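Local coordinates for signal recognition particle subunit SRP68 (Chaetomium thermophilum, PDB 4P3G), which probably binds the RNA of the signal recognition particle, here through its RNA-binding domain, as part of the complex that targets nascent secretory and membrane proteins to the endoplasmic reticulum, at residues 188-191 and 192-196. Residues are numbered along the deposited sequence; the frame is centred on the assembly and turned at random.
Sequences ELLS and DTIDP
Leu-190 crosses Ile-194 at a slant, one helical turn apart on helix 186-205, its CD2 methyl meeting CD1 of Ile-194 at 4.0 Å. Both residues also touch Tyr-174, so the pair belongs to the seam with helix 160-181. In Ile-194, CG1 lies anti to the carbonyl carbon (chi1 -55°), which brings CD1 back over the preceding turn.

The backbone widens here. Glu-188 O takes the N-H of Asp-192 in the usual i to i+4 step. Leu-189 O accepts two donors: the N of Thr-193 at 3.1 Å, lying above the carbonyl plane, and the N of Ile-194 at 3.2 Å, in that plane and straighter (N-H...O 168°). Leu-190 O then bonds the N of Asp-195 at 2.8 Å, again in plane. The bonds from Ile-194 to Leu-189 O and from Asp-195 to Leu-190 O, both i to i+5, make the wider pi-type turn.

Pro-196 has no N-H to offer the preceding turn, and the helix kinks there. In Asp-195, CG anti to the carbonyl carbon (chi1 -74°) sits 3.3 Å from Leu-190 O, while OD1 goes on to a salt bridge with Arg-171 of helix 160-181. Replaced by an alanine, this residue would keep its backbone bond, but the guanidinium of Arg-171 is likely to be left without this carboxylate, weakening the tie between the helices.

Backbone bonds thus hold the widened turn, while apolar packing and the Asp-195 to Arg-171 pair join it to helix 160-181 within the RNA-binding domain.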
ATOM      1  N   GLU A 188       6.943 -11.792  17.900  1.00 85.35           N
ATOM      2  CA  GLU A 188       6.995 -10.708  18.877  1.00 85.90           C
ATOM      3  C   GLU A 188       7.997  -9.687  18.400  1.00 78.25           C
ATOM      4  O   GLU A 188       7.739  -8.496  18.459  1.00 84.33           O
ATOM      5  CB  GLU A 188       7.399 -11.192  20.268  1.00 96.47           C
ATOM      6  CG  GLU A 188       6.433 -12.171  20.903  1.00112.08           C
ATOM      7  CD  GLU A 188       6.948 -12.741  22.219  1.00121.16           C
ATOM      8  OE1 GLU A 188       8.128 -12.495  22.567  1.00118.85           O
ATOM      9  OE2 GLU A 188       6.176 -13.466  22.887  1.00128.95           O
ATOM     10  N   LEU A 189       9.140 -10.141  17.916  1.00 64.62           N
ATOM     11  CA  LEU A 189      10.141  -9.195  17.476  1.00 60.27           C
ATOM     12  C   LEU A 189       9.648  -8.373  16.256  1.00 73.78           C
ATOM     13  O   LEU A 189       9.859  -7.155  16.202  1.00 74.53           O
ATOM     14  CB  LEU A 189      11.438  -9.920  17.142  1.00 61.95           C
ATOM     15  CG  LEU A 189      12.633  -9.006  16.880  1.00 62.04           C
ATOM     16  CD1 LEU A 189      12.954  -8.152  18.117  1.00 56.88           C
ATOM     17  CD2 LEU A 189      13.850  -9.794  16.452  1.00 70.24           C
ATOM     18  N   LEU A 190       8.947  -9.022  15.317  1.00 69.86           N
ATOM     19  CA  LEU A 190       8.387  -8.339  14.151  1.00 66.14           C
ATOM     20  C   LEU A 190       7.312  -7.369  14.609  1.00 70.03           C
ATOM     21  O   LEU A 190       7.256  -6.197  14.194  1.00 67.48           O
ATOM     22  CB  LEU A 190       7.745  -9.360  13.198  1.00 62.83           C
ATOM     23  CG  LEU A 190       8.654 -10.294  12.378  1.00 58.39           C
ATOM     24  CD1 LEU A 190       7.883 -11.488  11.870  1.00 50.44           C
ATOM     25  CD2 LEU A 190       9.289  -9.537  11.243  1.00 49.74           C
ATOM     26  N   SER A 191       6.455  -7.879  15.479  1.00 71.92           N
ATOM     27  CA  SER A 191       5.288  -7.148  15.938  1.00 74.94           C
ATOM     28  C   SER A 191       5.606  -5.922  16.806  1.00 77.79           C
ATOM     29  O   SER A 191       4.919  -4.908  16.737  1.00 80.81           O
ATOM     30  CB  SER A 191       4.387  -8.079  16.709  1.00 74.80           C
ATOM     31  OG  SER A 191       3.296  -7.328  17.150  1.00 87.10           O
ATOM     32  N   ASP A 192       6.605  -6.055  17.669  1.00 76.72           N
ATOM     33  CA  ASP A 192       6.912  -5.056  18.680  1.00 72.00           C
ATOM     34  C   ASP A 192       8.040  -4.110  18.297  1.00 70.54           C
ATOM     35  O   ASP A 192       8.176  -3.063  18.890  1.00 74.36           O
ATOM     36  CB  ASP A 192       7.248  -5.745  19.993  1.00 86.96           C
ATOM     37  CG  ASP A 192       6.087  -6.574  20.531  1.00105.39           C
ATOM     38  OD1 ASP A 192       4.922  -6.321  20.134  1.00110.29           O
ATOM     39  OD2 ASP A 192       6.350  -7.509  21.325  1.00112.56           O
ATOM     40  N   THR A 193       8.879  -4.479  17.335  1.00 68.66           N
ATOM     41  CA  THR A 193      10.040  -3.648  17.035  1.00 66.79           C
ATOM     42  C   THR A 193      10.173  -3.292  15.556  1.00 72.08           C
ATOM     43  O   THR A 193      10.307  -2.129  15.174  1.00 73.39           O
ATOM     44  CB  THR A 193      11.306  -4.343  17.455  1.00 62.44           C
ATOM     45  OG1 THR A 193      11.241  -4.603  18.852  1.00 71.70           O
ATOM     46  CG2 THR A 193      12.513  -3.484  17.134  1.00 53.63           C
ATOM     47  N   ILE A 194      10.171  -4.307  14.721  1.00 69.49           N
ATOM     48  CA  ILE A 194      10.404  -4.081  13.321  1.00 68.25           C
ATOM     49  C   ILE A 194       9.237  -3.338  12.666  1.00 66.95           C
ATOM     50  O   ILE A 194       9.425  -2.285  12.039  1.00 63.80           O
ATOM     51  CB  ILE A 194      10.684  -5.394  12.599  1.00 69.51           C
ATOM     52  CG1 ILE A 194      11.851  -6.091  13.294  1.00 68.73           C
ATOM     53  CG2 ILE A 194      10.974  -5.133  11.133  1.00 62.09           C
ATOM     54  CD1 ILE A 194      12.319  -7.318  12.594  1.00 70.38           C
ATOM     55  N   ASP A 195       8.033  -3.867  12.819  1.00 64.02           N
ATOM     56  CA  ASP A 195       6.883  -3.227  12.186  1.00 65.88           C
ATOM     57  C   ASP A 195       6.680  -1.770  12.646  1.00 70.72           C
ATOM     58  O   ASP A 195       6.568  -0.871  11.802  1.00 72.72           O
ATOM     59  CB  ASP A 195       5.634  -4.103  12.332  1.00 69.36           C
ATOM     60  CG  ASP A 195       5.670  -5.323  11.408  1.00 75.24           C
ATOM     61  OD1 ASP A 195       6.672  -5.497  10.694  1.00 66.78           O
ATOM     62  OD2 ASP A 195       4.737  -6.151  11.435  1.00 87.19           O
ATOM     63  N   PRO A 196       6.668  -1.513  13.971  1.00 70.56           N
ATOM     64  CA  PRO A 196       6.440  -0.130  14.405  1.00 64.78           C
ATOM     65  C   PRO A 196       7.519   0.841  13.954  1.00 67.33           C
ATOM     66  O   PRO A 196       7.211   2.010  13.696  1.00 66.55           O
ATOM     67  CB  PRO A 196       6.428  -0.242  15.918  1.00 64.71           C
ATOM     68  CG  PRO A 196       6.087  -1.657  16.196  1.00 69.15           C
ATOM     69  CD  PRO A 196       6.667  -2.451  15.108  1.00 72.11           C
TER